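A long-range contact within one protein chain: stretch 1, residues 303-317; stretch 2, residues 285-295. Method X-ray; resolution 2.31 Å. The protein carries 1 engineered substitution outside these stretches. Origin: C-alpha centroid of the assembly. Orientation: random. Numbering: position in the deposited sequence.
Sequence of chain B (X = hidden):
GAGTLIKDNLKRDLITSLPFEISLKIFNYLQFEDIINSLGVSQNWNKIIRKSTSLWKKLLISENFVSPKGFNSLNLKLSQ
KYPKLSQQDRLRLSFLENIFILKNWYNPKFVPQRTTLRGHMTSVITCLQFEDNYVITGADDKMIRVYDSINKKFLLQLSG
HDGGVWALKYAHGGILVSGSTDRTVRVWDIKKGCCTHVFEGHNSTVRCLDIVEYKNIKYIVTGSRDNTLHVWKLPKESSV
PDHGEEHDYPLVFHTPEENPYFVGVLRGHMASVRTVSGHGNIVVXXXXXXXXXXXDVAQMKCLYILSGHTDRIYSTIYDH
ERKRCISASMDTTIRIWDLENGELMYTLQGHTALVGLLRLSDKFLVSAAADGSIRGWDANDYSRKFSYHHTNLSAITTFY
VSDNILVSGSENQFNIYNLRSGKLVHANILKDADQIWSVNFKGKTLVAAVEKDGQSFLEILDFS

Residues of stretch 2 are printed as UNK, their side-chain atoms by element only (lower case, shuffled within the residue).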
ATOM      1  N   LEU B 303     -13.726 -11.143  24.563  1.00 56.31           N
ATOM      2  CA  LEU B 303     -13.591  -9.749  24.981  1.00 57.05           C
ATOM      3  C   LEU B 303     -14.878  -8.984  24.723  1.00 60.83           C
ATOM      4  O   LEU B 303     -15.400  -8.308  25.611  1.00 68.40           O
ATOM      5  CB  LEU B 303     -12.430  -9.071  24.252  1.00 60.56           C
ATOM      6  CG  LEU B 303     -11.019  -9.535  24.616  1.00 66.42           C
ATOM      7  CD1 LEU B 303      -9.981  -8.785  23.793  1.00 62.78           C
ATOM      8  CD2 LEU B 303     -10.767  -9.344  26.108  1.00 67.57           C
ATOM      9  N   TYR B 304     -15.385  -9.091  23.501  1.00 58.50           N
ATOM     10  CA  TYR B 304     -16.625  -8.426  23.133  1.00 54.71           C
ATOM     11  C   TYR B 304     -17.496  -9.313  22.261  1.00 55.34           C
ATOM     12  O   TYR B 304     -17.003 -10.180  21.541  1.00 57.98           O
ATOM     13  CB  TYR B 304     -16.343  -7.125  22.381  1.00 47.60           C
ATOM     14  CG  TYR B 304     -15.466  -6.142  23.114  1.00 54.14           C
ATOM     15  CD1 TYR B 304     -15.941  -5.445  24.221  1.00 58.60           C
ATOM     16  CD2 TYR B 304     -14.169  -5.889  22.687  1.00 57.08           C
ATOM     17  CE1 TYR B 304     -15.141  -4.534  24.889  1.00 61.23           C
ATOM     18  CE2 TYR B 304     -13.362  -4.982  23.347  1.00 62.15           C
ATOM     19  CZ  TYR B 304     -13.851  -4.308  24.447  1.00 64.98           C
ATOM     20  OH  TYR B 304     -13.049  -3.405  25.104  1.00 68.37           O
ATOM     21  N   ILE B 305     -18.800  -9.087  22.336  1.00 53.70           N
ATOM     22  CA  ILE B 305     -19.727  -9.664  21.385  1.00 52.14           C
ATOM     23  C   ILE B 305     -20.341  -8.515  20.608  1.00 55.35           C
ATOM     24  O   ILE B 305     -20.954  -7.618  21.190  1.00 52.22           O
ATOM     25  CB  ILE B 305     -20.837 -10.464  22.069  1.00 53.02           C
ATOM     26  CG1 ILE B 305     -20.236 -11.574  22.935  1.00 60.38           C
ATOM     27  CG2 ILE B 305     -21.780 -11.041  21.029  1.00 48.85           C
ATOM     28  CD1 ILE B 305     -21.269 -12.394  23.690  1.00 62.95           C
ATOM     29  N   LEU B 306     -20.156  -8.536  19.294  1.00 52.58           N
ATOM     30  CA  LEU B 306     -20.637  -7.464  18.443  1.00 50.63           C
ATOM     31  C   LEU B 306     -22.001  -7.824  17.860  1.00 49.97           C
ATOM     32  O   LEU B 306     -22.100  -8.569  16.880  1.00 50.17           O
ATOM     33  CB  LEU B 306     -19.618  -7.177  17.338  1.00 49.99           C
ATOM     34  CG  LEU B 306     -18.184  -6.951  17.835  1.00 48.00           C
ATOM     35  CD1 LEU B 306     -17.253  -6.583  16.685  1.00 42.94           C
ATOM     36  CD2 LEU B 306     -18.139  -5.885  18.934  1.00 44.61           C
ATOM     37  N   SER B 307     -23.048  -7.291  18.479  1.00 43.02           N
ATOM     38  CA  SER B 307     -24.419  -7.601  18.094  1.00 49.94           C
ATOM     39  C   SER B 307     -25.056  -6.402  17.415  1.00 46.57           C
ATOM     40  O   SER B 307     -24.737  -5.259  17.738  1.00 47.46           O
ATOM     41  CB  SER B 307     -25.244  -7.975  19.328  1.00 57.61           C
ATOM     42  OG  SER B 307     -24.585  -8.954  20.110  1.00 65.59           O
ATOM     43  N   GLY B 308     -25.971  -6.660  16.487  1.00 47.45           N
ATOM     44  CA  GLY B 308     -26.646  -5.585  15.785  1.00 51.13           C
ATOM     45  C   GLY B 308     -27.022  -5.922  14.354  1.00 52.89           C
ATOM     46  O   GLY B 308     -28.053  -5.462  13.863  1.00 54.23           O
ATOM     47  N   HIS B 309     -26.186  -6.706  13.676  1.00 45.58           N
ATOM     48  CA  HIS B 309     -26.526  -7.175  12.337  1.00 44.36           C
ATOM     49  C   HIS B 309     -27.804  -8.004  12.426  1.00 47.36           C
ATOM     50  O   HIS B 309     -28.046  -8.673  13.429  1.00 48.11           O
ATOM     51  CB  HIS B 309     -25.385  -7.996  11.722  1.00 43.73           C
ATOM     52  CG  HIS B 309     -24.290  -7.164  11.121  1.00 43.75           C
ATOM     53  ND1 HIS B 309     -24.463  -6.419   9.972  1.00 45.86           N
ATOM     54  CD2 HIS B 309     -23.005  -6.970  11.502  1.00 39.83           C
ATOM     55  CE1 HIS B 309     -23.336  -5.797   9.678  1.00 45.88           C
ATOM     56  NE2 HIS B 309     -22.435  -6.115  10.591  1.00 42.51           N
ATOM     57  N   THR B 310     -28.630  -7.941  11.388  1.00 47.59           N
ATOM     58  CA  THR B 310     -29.899  -8.657  11.395  1.00 50.91           C
ATOM     59  C   THR B 310     -29.843  -9.921  10.538  1.00 52.95           C
ATOM     60  O   THR B 310     -30.858 -10.589  10.332  1.00 52.93           O
ATOM     61  CB  THR B 310     -31.048  -7.761  10.913  1.00 51.35           C
ATOM     62  OG1 THR B 310     -30.685  -7.158   9.665  1.00 50.02           O
ATOM     63  CG2 THR B 310     -31.332  -6.658  11.933  1.00 48.31           C
ATOM     64  N   ASP B 311     -28.655 -10.247  10.042  1.00 51.72           N
ATOM     65  CA  ASP B 311     -28.477 -11.465   9.257  1.00 52.17           C
ATOM     66  C   ASP B 311     -27.024 -11.950   9.268  1.00 52.86           C
ATOM     67  O   ASP B 311     -26.158 -11.327   9.884  1.00 52.82           O
ATOM     68  CB  ASP B 311     -28.982 -11.265   7.827  1.00 50.04           C
ATOM     69  CG  ASP B 311     -29.628 -12.513   7.263  1.00 53.46           C
ATOM     70  OD1 ASP B 311     -29.286 -13.617   7.732  1.00 56.31           O
ATOM     71  OD2 ASP B 311     -30.478 -12.396   6.357  1.00 53.29           O
ATOM     72  N   ARG B 312     -26.779 -13.071   8.593  1.00 53.79           N
ATOM     73  CA  ARG B 312     -25.476 -13.740   8.581  1.00 53.25           C
ATOM     74  C   ARG B 312     -24.280 -12.813   8.358  1.00 48.21           C
ATOM     75  O   ARG B 312     -24.335 -11.903   7.535  1.00 41.87           O
ATOM     76  CB  ARG B 312     -25.450 -14.809   7.491  1.00 56.93           C
ATOM     77  CG  ARG B 312     -26.436 -15.940   7.668  1.00 62.55           C
ATOM     78  CD  ARG B 312     -26.331 -16.897   6.491  1.00 62.26           C
ATOM     79  NE  ARG B 312     -26.930 -18.195   6.777  1.00 63.56           N
ATOM     80  CZ  ARG B 312     -26.875 -19.236   5.954  1.00 63.02           C
ATOM     81  NH1 ARG B 312     -26.243 -19.133   4.790  1.00 57.33           N
ATOM     82  NH2 ARG B 312     -27.450 -20.382   6.295  1.00 63.79           N
ATOM     83  N   ILE B 313     -23.203 -13.061   9.096  1.00 43.49           N
ATOM     84  CA  ILE B 313     -21.940 -12.392   8.840  1.00 39.72           C
ATOM     85  C   ILE B 313     -21.138 -13.255   7.873  1.00 40.96           C
ATOM     86  O   ILE B 313     -20.937 -14.445   8.115  1.00 44.42           O
ATOM     87  CB  ILE B 313     -21.110 -12.208  10.121  1.00 41.13           C
ATOM     88  CG1 ILE B 313     -21.978 -11.696  11.276  1.00 41.04           C
ATOM     89  CG2 ILE B 313     -19.928 -11.285   9.849  1.00 39.16           C
ATOM     90  CD1 ILE B 313     -22.500 -10.295  11.083  1.00 41.71           C
ATOM     91  N   TYR B 314     -20.683 -12.659   6.779  1.00 32.98           N
ATOM     92  CA  TYR B 314     -19.968 -13.412   5.757  1.00 36.82           C
ATOM     93  C   TYR B 314     -18.481 -13.080   5.711  1.00 37.31           C
ATOM     94  O   TYR B 314     -17.673 -13.882   5.253  1.00 38.10           O
ATOM     95  CB  TYR B 314     -20.608 -13.196   4.386  1.00 36.61           C
ATOM     96  CG  TYR B 314     -21.686 -14.203   4.070  1.00 46.00           C
ATOM     97  CD1 TYR B 314     -22.997 -14.000   4.477  1.00 47.42           C
ATOM     98  CD2 TYR B 314     -21.388 -15.370   3.378  1.00 48.68           C
ATOM     99  CE1 TYR B 314     -23.984 -14.926   4.193  1.00 50.04           C
ATOM    100  CE2 TYR B 314     -22.365 -16.299   3.089  1.00 50.16           C
ATOM    101  CZ  TYR B 314     -23.662 -16.076   3.498  1.00 53.90           C
ATOM    102  OH  TYR B 314     -24.636 -17.008   3.210  1.00 57.04           O
ATOM    103  N   SER B 315     -18.121 -11.900   6.202  1.00 36.53           N
ATOM    104  CA  SER B 315     -16.742 -11.453   6.127  1.00 36.36           C
ATOM    105  C   SER B 315     -16.408 -10.471   7.237  1.00 36.68           C
ATOM    106  O   SER B 315     -17.202  -9.585   7.558  1.00 34.37           O
ATOM    107  CB  SER B 315     -16.485 -10.796   4.770  1.00 33.91           C
ATOM    108  OG  SER B 315     -15.144 -10.367   4.664  1.00 35.46           O
ATOM    109  N   THR B 316     -15.224 -10.626   7.817  1.00 33.59           N
ATOM    110  CA  THR B 316     -14.734  -9.638   8.769  1.00 32.44           C
ATOM    111  C   THR B 316     -13.243  -9.351   8.606  1.00 35.46           C
ATOM    112  O   THR B 316     -12.456 -10.215   8.205  1.00 35.14           O
ATOM    113  CB  THR B 316     -15.021 -10.039  10.227  1.00 34.88           C
ATOM    114  OG1 THR B 316     -14.819  -8.905  11.079  1.00 36.35           O
ATOM    115  CG2 THR B 316     -14.110 -11.181  10.673  1.00 33.80           C
ATOM    116  N   ILE B 317     -12.866  -8.120   8.911  1.00 34.38           N
ATOM    117  CA  ILE B 317     -11.465  -7.738   8.939  1.00 34.05           C
ATOM    118  C   ILE B 317     -11.144  -7.102  10.280  1.00 38.45           C
ATOM    119  O   ILE B 317     -11.872  -6.228  10.751  1.00 41.53           O
ATOM    120  CB  ILE B 317     -11.125  -6.747   7.816  1.00 35.97           C
ATOM    121  CG1 ILE B 317     -11.206  -7.442   6.452  1.00 34.79           C
ATOM    122  CG2 ILE B 317      -9.735  -6.152   8.028  1.00 36.52           C
ATOM    123  CD1 ILE B 317     -10.805  -6.556   5.299  1.00 32.27           C
ATOM    124  N   UNK B 285     -13.934 -13.273  15.061  1.00 43.95           N
ATOM    125  CA  UNK B 285     -14.684 -14.261  14.296  1.00 43.85           C
ATOM    126  C   UNK B 285     -16.050 -13.707  13.914  1.00 45.11           C
ATOM    127  O   UNK B 285     -16.645 -12.947  14.670  1.00 45.48           O
ATOM    128  c   UNK B 285     -14.865 -15.547  15.101  1.00 43.18           C
ATOM    129  o   UNK B 285     -15.682 -15.314  16.237  1.00 42.06           O
ATOM    130  N   UNK B 286     -16.538 -14.091  12.737  1.00 43.71           N
ATOM    131  CA  UNK B 286     -17.882 -13.747  12.308  1.00 43.96           C
ATOM    132  C   UNK B 286     -18.691 -15.006  12.055  1.00 43.83           C
ATOM    133  O   UNK B 286     -18.162 -15.992  11.540  1.00 46.18           O
ATOM    134  N   UNK B 287     -19.971 -14.982  12.410  1.00 43.00           N
ATOM    135  CA  UNK B 287     -20.786 -16.194  12.353  1.00 45.64           C
ATOM    136  C   UNK B 287     -22.119 -16.014  11.640  1.00 43.35           C
ATOM    137  O   UNK B 287     -22.603 -14.894  11.464  1.00 41.43           O
ATOM    138  c   UNK B 287     -21.037 -16.732  13.766  1.00 51.57           C
ATOM    139  o   UNK B 287     -22.104 -17.668  13.794  1.00 52.00           O
ATOM    140  N   UNK B 288     -22.709 -17.142  11.249  1.00 47.95           N
ATOM    141  CA  UNK B 288     -24.060 -17.176  10.700  1.00 47.49           C
ATOM    142  C   UNK B 288     -25.131 -16.859  11.747  1.00 48.11           C
ATOM    143  O   UNK B 288     -26.313 -16.775  11.413  1.00 50.65           O
ATOM    144  o   UNK B 288     -22.206 -19.117   4.828  1.00 49.90           O
ATOM    145  c   UNK B 288     -23.821 -19.918   8.004  1.00 52.35           C
ATOM    146  c   UNK B 288     -22.727 -18.981   6.096  1.00 53.12           C
ATOM    147  c   UNK B 288     -23.773 -18.696   8.662  1.00 51.42           C
ATOM    148  c   UNK B 288     -22.670 -17.757   6.729  1.00 50.25           C
ATOM    149  c   UNK B 288     -23.193 -17.621   8.003  1.00 50.62           C
ATOM    150  c   UNK B 288     -24.347 -18.537  10.055  1.00 48.73           C
ATOM    151  c   UNK B 288     -23.301 -20.066   6.728  1.00 52.32           C
ATOM    152  N   UNK B 289     -24.726 -16.684  13.006  1.00 46.41           N
ATOM    153  CA  UNK B 289     -25.664 -16.262  14.051  1.00 49.15           C
ATOM    154  C   UNK B 289     -25.843 -14.742  14.112  1.00 49.41           C
ATOM    155  O   UNK B 289     -26.389 -14.217  15.083  1.00 52.28           O
ATOM    156  c   UNK B 289     -25.261 -16.811  15.429  1.00 50.70           C
ATOM    157  o   UNK B 289     -23.386 -16.828  16.898  1.00 57.85           O
ATOM    158  c   UNK B 289     -23.937 -16.248  15.938  1.00 55.44           C
ATOM    159  o   UNK B 289     -23.445 -15.229  15.406  1.00 53.81           O
ATOM    160  N   UNK B 290     -25.354 -14.052  13.082  1.00 43.01           N
ATOM    161  CA  UNK B 290     -25.462 -12.590  12.952  1.00 45.97           C
ATOM    162  C   UNK B 290     -24.589 -11.780  13.914  1.00 45.56           C
ATOM    163  O   UNK B 290     -24.769 -10.570  14.048  1.00 47.14           O
ATOM    164  n   UNK B 290     -29.176 -12.794  12.532  1.00 49.39           N
ATOM    165  c   UNK B 290     -26.919 -12.112  13.059  1.00 48.33           C
ATOM    166  o   UNK B 290     -27.473 -13.843  11.508  1.00 54.14           O
ATOM    167  c   UNK B 290     -27.882 -12.994  12.299  1.00 50.26           C
ATOM    168  N   UNK B 291     -23.649 -12.438  14.582  1.00 45.40           N
ATOM    169  CA  UNK B 291     -22.801 -11.756  15.551  1.00 43.05           C
ATOM    170  C   UNK B 291     -21.323 -11.974  15.262  1.00 47.43           C
ATOM    171  O   UNK B 291     -20.939 -12.916  14.566  1.00 41.23           O
ATOM    172  c   UNK B 291     -24.556 -12.231  17.308  1.00 44.57           C
ATOM    173  o   UNK B 291     -22.558 -13.586  17.136  1.00 52.91           O
ATOM    174  c   UNK B 291     -23.065 -12.251  16.988  1.00 49.31           C
ATOM    175  N   UNK B 292     -20.492 -11.098  15.812  1.00 50.86           N
ATOM    176  CA  UNK B 292     -19.056 -11.311  15.789  1.00 50.14           C
ATOM    177  C   UNK B 292     -18.532 -11.363  17.213  1.00 50.43           C
ATOM    178  O   UNK B 292     -19.126 -10.784  18.121  1.00 49.63           O
ATOM    179  c   UNK B 292     -19.789  -8.834  13.513  1.00 38.22           C
ATOM    180  c   UNK B 292     -18.782  -9.972  13.579  1.00 43.32           C
ATOM    181  c   UNK B 292     -17.575  -9.683  12.720  1.00 39.47           C
ATOM    182  c   UNK B 292     -18.343 -10.201  15.023  1.00 45.11           C
ATOM    183  N   UNK B 293     -17.419 -12.059  17.406  1.00 45.12           N
ATOM    184  CA  UNK B 293     -16.776 -12.079  18.709  1.00 49.32           C
ATOM    185  C   UNK B 293     -15.311 -11.685  18.587  1.00 50.64           C
ATOM    186  O   UNK B 293     -14.608 -12.141  17.683  1.00 54.51           O
ATOM    187  c   UNK B 293     -16.907 -13.459  19.399  1.00 47.86           C
ATOM    188  c   UNK B 293     -16.210 -13.443  20.743  1.00 47.71           C
ATOM    189  c   UNK B 293     -18.381 -13.821  19.590  1.00 46.25           C
ATOM    190  c   UNK B 293     -18.609 -15.120  20.346  1.00 49.16           C
ATOM    191  N   UNK B 294     -14.866 -10.814  19.487  1.00 45.60           N
ATOM    192  CA  UNK B 294     -13.463 -10.435  19.561  1.00 47.39           C
ATOM    193  C   UNK B 294     -12.795 -11.260  20.648  1.00 50.92           C
ATOM    194  O   UNK B 294     -13.161 -11.168  21.818  1.00 58.06           O
ATOM    195  c   UNK B 294     -13.299  -8.945  19.892  1.00 48.17           C
ATOM    196  c   UNK B 294     -11.829  -8.555  19.858  1.00 45.87           C
ATOM    197  c   UNK B 294     -14.108  -8.095  18.925  1.00 46.75           C
ATOM    198  N   UNK B 295     -11.820 -12.074  20.259  1.00 48.27           N
ATOM    199  CA  UNK B 295     -11.181 -12.994  21.191  1.00 50.71           C
ATOM    200  C   UNK B 295      -9.784 -12.536  21.596  1.00 55.27           C
ATOM    201  O   UNK B 295      -9.120 -11.804  20.862  1.00 54.41           O
ATOM    202  c   UNK B 295     -14.513 -16.902  22.500  1.00 65.12           C
ATOM    203  c   UNK B 295     -11.078 -14.390  20.578  1.00 52.51           C
ATOM    204  c   UNK B 295     -15.529 -17.213  21.590  1.00 66.68           C
ATOM    205  c   UNK B 295     -13.410 -16.161  22.113  1.00 62.75           C
ATOM    206  n   UNK B 295     -14.047 -15.517  18.676  1.00 53.09           N
ATOM    207  c   UNK B 295     -15.472 -16.804  20.286  1.00 62.84           C
ATOM    208  c   UNK B 295     -13.324 -15.726  20.788  1.00 58.26           C
ATOM    209  c   UNK B 295     -14.361 -16.060  19.895  1.00 58.69           C
ATOM    210  c   UNK B 295     -12.365 -14.955  20.055  1.00 55.00           C
ATOM    211  c   UNK B 295     -12.844 -14.860  18.779  1.00 52.76           C
TER
HETATM  212  O   HOH W   1     -26.233  -9.251  15.961  1.00 53.35           O
HETATM  213  O   HOH W   2     -23.691  -8.343  14.438  1.00 53.41           O

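Position 285 carries one carbon and then one oxygen, pointing away from stretch 1: Ser-285, a small polar residue suited to a buried strand. Position 286 has no side-chain atoms and is Gly-286. A CB here would point toward stretch 1 and lie 2.9 Å from Ile-313 CG2, a clash, so the bare backbone makes room for the isoleucine.

Position 287 again shows one carbon and one oxygen, directed away: Ser-287. Its backbone O accepts a hydrogen bond from Ile-313 N (3.1 Å). At 288, one carbon leads to a six-carbon ring bearing an oxygen, the mark of Tyr-288. The guanidinium of Arg-312 lies flat on this ring, planes at 5°, and Arg-312 CZ sits 3.9 Å from the ring centroid, where the cation meets the aromatic face. Tyr-314, which accepts a hydrogen bond from Arg-312 NH1 to its own OH (3.1 Å), packs obliquely against the same ring.

Position 289 has two carbons, the second carrying two oxygens, and touches nothing on stretch 1. It is Asp-289, whose N donates to Ser-287 OG (2.9 Å), bracing the type I turn that runs from Ser-287 to position 290. There, two carbons end in one oxygen and one nitrogen, giving Asn-290, with a positive phi of 71° that asparagine tolerates better than most residues. Its side chain lies against the backbone of Asp-311 and Arg-312.

At 291 one carbon bears an oxygen and a carbon: Thr-291. The hydroxyl OG1 donates to Asp-289 OD1 (2.5 Å), while the methyl CG2 comes 4.3 Å from Ser-307 OG. Position 292 has four carbons forked at the second, Leu-292, reaching Ile-313 CD1 with its CD1 (3.9 Å) and Thr-316 OG1 with its CD2 (3.3 Å); a flexible apolar chain fills this buried site.

The four carbons at 293 fork at the first, one arm being two carbons long: Ile-293, on the same sheet face as Ile-305. Position 294, one carbon carrying two, is Val-294; its CG2 lies 4.1 Å from Leu-306 CD1, a compact branched fit for a strand. Fused rings holding eight carbons and one nitrogen identify 295 as Trp-295, turned away from stretch 1, its NE1 donating to Ser-285 OG (2.9 Å).

The contact joins antiparallel strand pairing to side-chain packing. Leu-306 N to Leu-292 O (2.7 Å) and Val-294 N to Tyr-304 O (3.0 Å) help zip the strands together, Leu-292 links Leu-306 with Ile-313, and two waters bridge Asn-290 O to the loop backbone.

Stretch 2, residues 285-295: SGSYDNTLIVW
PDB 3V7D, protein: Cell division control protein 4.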